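Local coordinates for protein D-aminoacid aminotransferase-like PLP-dependent enzyme (PDB 3CEB) that is probably a pyridoxal-phosphate-dependent enzyme of the class IV aminotransferase family, possibly a 4-amino-4-deoxychorismate lyase, at residues E122-R127 with G137-R142; D151-L154 with Q159-K162. One frame throughout, in Å; residues are numbered along the deposited sequence. Where two conformers were deposited one is given.

Contact 1: residues E122-R127 with G137-R142; sequences EIMIIR and GNLIFR
M124, a selenomethionine, meets L139 and F141 because its chain first runs out and then bends. CG lies anti to the backbone N (chi1 175°), chi2 is also extended, and the bend at chi3 (-80°) brings the end of the chain to L139 and F141. The strands themselves stay apart: the closest CA atoms, M124 CA and L139 CA, are 8.0 Å from each other. L139 offers one branch, with CD1 3.7 Å from M124 CG. F141 approaches M124 from the opposite direction and presents its ring edge, near CE2 and CZ. M124 SE sits 5.2 Å from the centroid of the F141 ring, 85° off the ring normal. This is the geometry of an edge-on Met-aromatic contact. M124 was deposited in two conformers, however, and in this one CE lies too close to the ring, so the detail at its end is doubtful. E122 stands apart from this apolar group. Its OE2 accepts the I123 N-H at 2.9 Å and also takes a hydrogen bond from S135 N. I185 of strand 185-188 touches both M124 and F141, so it adds to the same cluster. Strands 122-127 and 138-143 belong to different sheets. What joins them here is buried apolar side-chain packing, with no polar bond between the two segments.

Contact 2: residues D151-L154 with Q159-K162; sequences DKPL and QRAK
P153 and R160 face each other across a wide backbone gap. Segment 151-154 is an irregular loop, and P153 has an extended backbone (psi 173°). Segment 159-162 is helical throughout. The nearest CA atoms, P153 CA and R160 CA, are 9.9 Å apart, and the long R160 side chain spans the gap. Its CG is anti to the backbone N (chi1 171°), and the chain stays extended as far as NE. It meets P153 at about a right angle. The proline ring packs over one face of the guanidinium, toward its rim, with P153 CG 3.8 Å from R160 CZ. P153 CD lies 3.7 Å from R160 NH2 over that same face. The contact is apolar packing on a flat cation. D151 CA borders the guanidinium at its edge, in the plane. D151 O is 3.6 Å from R160 NH2. A water lies between them, donating to D151 O at 3.3 Å and weakly accepting from R160 NH2 at 3.4 Å. The stronger polar partner of R160 NH2 is P150 O, at the end of strand 146-150. The D151 carboxylate is more distant, with OD1 6.5 Å from R160 NH2. The loop follows strand 146-150 and leads into helix 158-165. R160 thus ties the start of this helix back to the end of the strand. N138 of strand 138-143 touches both P153 and R160. Q159 N hydrogen-bonds OP3 of the lysine-pyridoxal phosphate residue at position 103, so the start of helix 158-165 holds the cofactor phosphate. A161 and K162 touch Y23 of helix 21-35.

Contact 1 is wholly buried, whereas contact 2 is partly buried and includes an ordered water. Contact 1 joins strands of two different sheets through apolar side chains. Contact 2 is local in sequence: it folds a loop against the helix that follows and adds a charged group and a backbone carbonyl to its packing. Their centres are about 11 Å apart. Strand 138-143, one side of contact 1, also touches contact 2 through N138, whose OD1 is 3.5 Å from R160 CB. L154 reaches the other strand of contact 1, where its CD1 is 3.7 Å from I125 CD1. Contact 2 also touches the cofactor, through Q159 N.

Contact 1: residues E122-R127 with G137-R142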
loop_
_atom_site.group_PDB
_atom_site.type_symbol
_atom_site.label_atom_id
_atom_site.label_comp_id
_atom_site.label_asym_id
_atom_site.label_seq_id
_atom_site.Cartn_x
_atom_site.Cartn_y
_atom_site.Cartn_z
ATOM N N GLU A 122 9.506 -5.078 10.730
ATOM C CA GLU A 122 8.112 -4.917 10.400
ATOM C C GLU A 122 7.405 -6.257 10.656
ATOM O O GLU A 122 7.991 -7.171 11.267
ATOM C CB GLU A 122 8.066 -4.331 8.985
ATOM C CG GLU A 122 6.785 -4.106 8.254
ATOM C CD GLU A 122 5.678 -3.339 8.923
ATOM O OE1 GLU A 122 5.610 -2.092 8.951
ATOM O OE2 GLU A 122 4.745 -4.039 9.275
ATOM N N ILE A 123 6.133 -6.377 10.288
ATOM C CA ILE A 123 5.401 -7.593 10.638
ATOM C C ILE A 123 4.897 -8.272 9.396
ATOM O O ILE A 123 5.017 -7.752 8.293
ATOM C CB ILE A 123 4.212 -7.374 11.627
ATOM C CG1 ILE A 123 3.125 -6.472 11.013
ATOM C CG2 ILE A 123 4.719 -6.806 12.926
ATOM C CD1 ILE A 123 1.907 -6.212 11.901
HETATM N N MSE A 124 4.311 -9.435 9.606
HETATM C CA MSE A 124 3.781 -10.234 8.536
HETATM C C MSE A 124 2.495 -10.854 9.068
HETATM O O MSE A 124 2.518 -11.686 9.961
HETATM C CB MSE A 124 4.830 -11.270 8.165
HETATM C CG MSE A 124 4.384 -12.259 7.139
HETATM SE SE MSE A 124 5.836 -13.376 6.506
HETATM C CE MSE A 124 6.542 -12.085 5.278
ATOM N N ILE A 125 1.362 -10.375 8.570
ATOM C CA ILE A 125 0.073 -10.759 9.128
ATOM C C ILE A 125 -0.439 -12.081 8.558
ATOM O O ILE A 125 -0.717 -12.212 7.350
ATOM C CB ILE A 125 -0.966 -9.658 8.909
ATOM C CG1 ILE A 125 -0.512 -8.348 9.589
ATOM C CG2 ILE A 125 -2.312 -10.101 9.470
ATOM C CD1 ILE A 125 -1.217 -7.132 9.120
ATOM N N ILE A 126 -0.569 -13.044 9.456
ATOM C CA ILE A 126 -1.088 -14.344 9.144
ATOM C C ILE A 126 -2.546 -14.371 9.548
ATOM O O ILE A 126 -2.882 -14.359 10.738
ATOM C CB ILE A 126 -0.326 -15.432 9.907
ATOM C CG1 ILE A 126 1.173 -15.227 9.681
ATOM C CG2 ILE A 126 -0.778 -16.807 9.461
ATOM C CD1 ILE A 126 1.505 -15.118 8.221
ATOM N N ARG A 127 -3.402 -14.429 8.533
ATOM C CA ARG A 127 -4.840 -14.414 8.708
ATOM C C ARG A 127 -5.445 -15.673 8.118
ATOM O O ARG A 127 -5.366 -15.912 6.906
ATOM C CB ARG A 127 -5.412 -13.186 7.995
ATOM C CG ARG A 127 -6.931 -13.029 8.047
ATOM C CD ARG A 127 -7.436 -11.966 7.082
ATOM N NE ARG A 127 -8.881 -11.857 7.158
ATOM C CZ ARG A 127 -9.734 -12.650 6.513
ATOM N NH1 ARG A 127 -9.285 -13.584 5.709
ATOM N NH2 ARG A 127 -11.037 -12.504 6.654
ATOM N N GLY A 137 2.317 -2.306 3.882
ATOM C CA GLY A 137 2.382 -2.674 2.471
ATOM C C GLY A 137 2.104 -4.133 2.225
ATOM O O GLY A 137 1.744 -4.886 3.150
ATOM N N ASN A 138 2.211 -4.529 0.969
ATOM C CA ASN A 138 2.091 -5.916 0.632
ATOM C C ASN A 138 3.469 -6.610 0.777
ATOM O O ASN A 138 4.495 -5.971 0.994
ATOM C CB ASN A 138 1.539 -6.096 -0.793
ATOM C CG ASN A 138 0.143 -5.529 -0.959
ATOM O OD1 ASN A 138 -0.068 -4.602 -1.752
ATOM N ND2 ASN A 138 -0.820 -6.066 -0.209
ATOM N N LEU A 139 3.484 -7.931 0.595
ATOM C CA LEU A 139 4.723 -8.689 0.706
ATOM C C LEU A 139 5.030 -9.521 -0.540
ATOM O O LEU A 139 4.131 -9.956 -1.261
ATOM C CB LEU A 139 4.698 -9.561 1.970
ATOM C CG LEU A 139 4.653 -8.864 3.329
ATOM C CD1 LEU A 139 4.268 -9.874 4.367
ATOM C CD2 LEU A 139 5.941 -8.114 3.720
ATOM N N ILE A 140 6.336 -9.683 -0.784
ATOM C CA ILE A 140 6.855 -10.475 -1.890
ATOM C C ILE A 140 7.927 -11.412 -1.353
ATOM O O ILE A 140 8.644 -11.097 -0.412
ATOM C CB ILE A 140 7.387 -9.610 -3.077
ATOM C CG1 ILE A 140 8.585 -8.741 -2.679
ATOM C CG2 ILE A 140 6.295 -8.716 -3.617
ATOM C CD1 ILE A 140 9.256 -8.018 -3.879
ATOM N N PHE A 141 8.009 -12.576 -1.963
ATOM C CA PHE A 141 8.851 -13.649 -1.486
ATOM C C PHE A 141 9.647 -14.207 -2.632
ATOM O O PHE A 141 9.118 -14.460 -3.691
ATOM C CB PHE A 141 7.952 -14.727 -0.893
ATOM C CG PHE A 141 7.118 -14.236 0.268
ATOM C CD1 PHE A 141 5.879 -13.672 0.063
ATOM C CD2 PHE A 141 7.598 -14.308 1.574
ATOM C CE1 PHE A 141 5.130 -13.176 1.145
ATOM C CE2 PHE A 141 6.857 -13.839 2.658
ATOM C CZ PHE A 141 5.626 -13.255 2.441
ATOM N N ARG A 142 10.936 -14.394 -2.435
ATOM C CA ARG A 142 11.771 -14.821 -3.545
ATOM C C ARG A 142 11.844 -16.324 -3.649
ATOM O O ARG A 142 12.041 -17.002 -2.687
ATOM C CB ARG A 142 13.169 -14.201 -3.453
ATOM C CG ARG A 142 13.959 -14.319 -4.744
ATOM C CD ARG A 142 15.265 -13.496 -4.715
ATOM N NE ARG A 142 16.190 -13.884 -3.632
ATOM C CZ ARG A 142 16.924 -15.003 -3.610
ATOM N NH1 ARG A 142 16.837 -15.898 -4.606
ATOM N NH2 ARG A 142 17.737 -15.247 -2.578
#

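Contact 2: residues D151-L154 with Q159-K162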
loop_
_atom_site.group_PDB
_atom_site.type_symbol
_atom_site.label_atom_id
_atom_site.label_comp_id
_atom_site.label_asym_id
_atom_site.label_seq_id
_atom_site.Cartn_x
_atom_site.Cartn_y
_atom_site.Cartn_z
ATOM N N ASP A 151 -1.928 -14.243 -3.344
ATOM C CA ASP A 151 -3.089 -13.911 -4.178
ATOM C C ASP A 151 -4.218 -13.312 -3.346
ATOM O O ASP A 151 -5.049 -12.643 -3.918
ATOM C CB ASP A 151 -3.599 -15.060 -5.109
ATOM C CG ASP A 151 -4.181 -16.227 -4.350
ATOM O OD1 ASP A 151 -3.982 -16.257 -3.110
ATOM O OD2 ASP A 151 -4.810 -17.120 -4.975
ATOM N N LYS A 152 -4.216 -13.500 -2.017
ATOM C CA LYS A 152 -5.253 -12.870 -1.116
ATOM C C LYS A 152 -4.728 -11.934 -0.059
ATOM O O LYS A 152 -4.731 -12.263 1.110
ATOM C CB LYS A 152 -6.032 -13.914 -0.337
ATOM C CG LYS A 152 -7.436 -14.091 -0.837
ATOM C CD LYS A 152 -7.502 -13.961 -2.383
ATOM C CE LYS A 152 -8.943 -14.099 -2.899
ATOM N NZ LYS A 152 -9.030 -13.743 -4.338
ATOM N N PRO A 153 -4.297 -10.754 -0.454
ATOM C CA PRO A 153 -3.719 -9.842 0.517
ATOM C C PRO A 153 -4.823 -9.167 1.331
ATOM O O PRO A 153 -5.990 -9.343 1.018
ATOM C CB PRO A 153 -3.050 -8.820 -0.368
ATOM C CG PRO A 153 -4.032 -8.743 -1.565
ATOM C CD PRO A 153 -4.494 -10.140 -1.781
ATOM N N LEU A 154 -4.485 -8.400 2.355
ATOM C CA LEU A 154 -5.533 -7.678 3.057
ATOM C C LEU A 154 -5.970 -6.595 2.086
ATOM O O LEU A 154 -7.141 -6.455 1.797
ATOM C CB LEU A 154 -5.030 -7.035 4.341
ATOM C CG LEU A 154 -4.465 -7.972 5.390
ATOM C CD1 LEU A 154 -4.023 -7.215 6.661
ATOM C CD2 LEU A 154 -5.512 -9.089 5.683
ATOM N N GLN A 159 1.099 -0.621 -5.773
ATOM C CA GLN A 159 2.430 -1.009 -6.263
ATOM C C GLN A 159 2.358 -2.468 -6.734
ATOM O O GLN A 159 2.853 -2.865 -7.791
ATOM C CB GLN A 159 3.459 -0.845 -5.135
ATOM C CG GLN A 159 4.932 -1.153 -5.512
ATOM C CD GLN A 159 5.479 -0.126 -6.452
ATOM O OE1 GLN A 159 5.682 -0.412 -7.627
ATOM N NE2 GLN A 159 5.655 1.101 -5.964
ATOM N N ARG A 160 1.707 -3.260 -5.904
ATOM C CA ARG A 160 1.462 -4.657 -6.197
ATOM C C ARG A 160 0.732 -4.759 -7.535
ATOM O O ARG A 160 1.107 -5.549 -8.393
ATOM C CB ARG A 160 0.631 -5.270 -5.064
ATOM C CG ARG A 160 0.090 -6.679 -5.300
ATOM C CD ARG A 160 -0.863 -7.060 -4.167
ATOM N NE ARG A 160 -1.249 -8.471 -4.177
ATOM C CZ ARG A 160 -2.227 -8.955 -4.914
ATOM N NH1 ARG A 160 -2.897 -8.170 -5.721
ATOM N NH2 ARG A 160 -2.492 -10.233 -4.872
ATOM N N ALA A 161 -0.295 -3.941 -7.735
ATOM C CA ALA A 161 -1.076 -3.988 -8.996
ATOM C C ALA A 161 -0.190 -3.711 -10.244
ATOM O O ALA A 161 -0.326 -4.368 -11.281
ATOM C CB ALA A 161 -2.260 -3.032 -8.917
ATOM N N LYS A 162 0.730 -2.759 -10.127
ATOM C CA LYS A 162 1.572 -2.356 -11.260
ATOM C C LYS A 162 2.563 -3.453 -11.512
ATOM O O LYS A 162 2.902 -3.767 -12.658
ATOM C CB LYS A 162 2.297 -1.006 -10.984
ATOM C CG LYS A 162 3.458 -0.567 -11.935
ATOM C CD LYS A 162 3.058 0.056 -13.303
HETATM O O HOH W 1 -4.263 -12.159 -7.046
#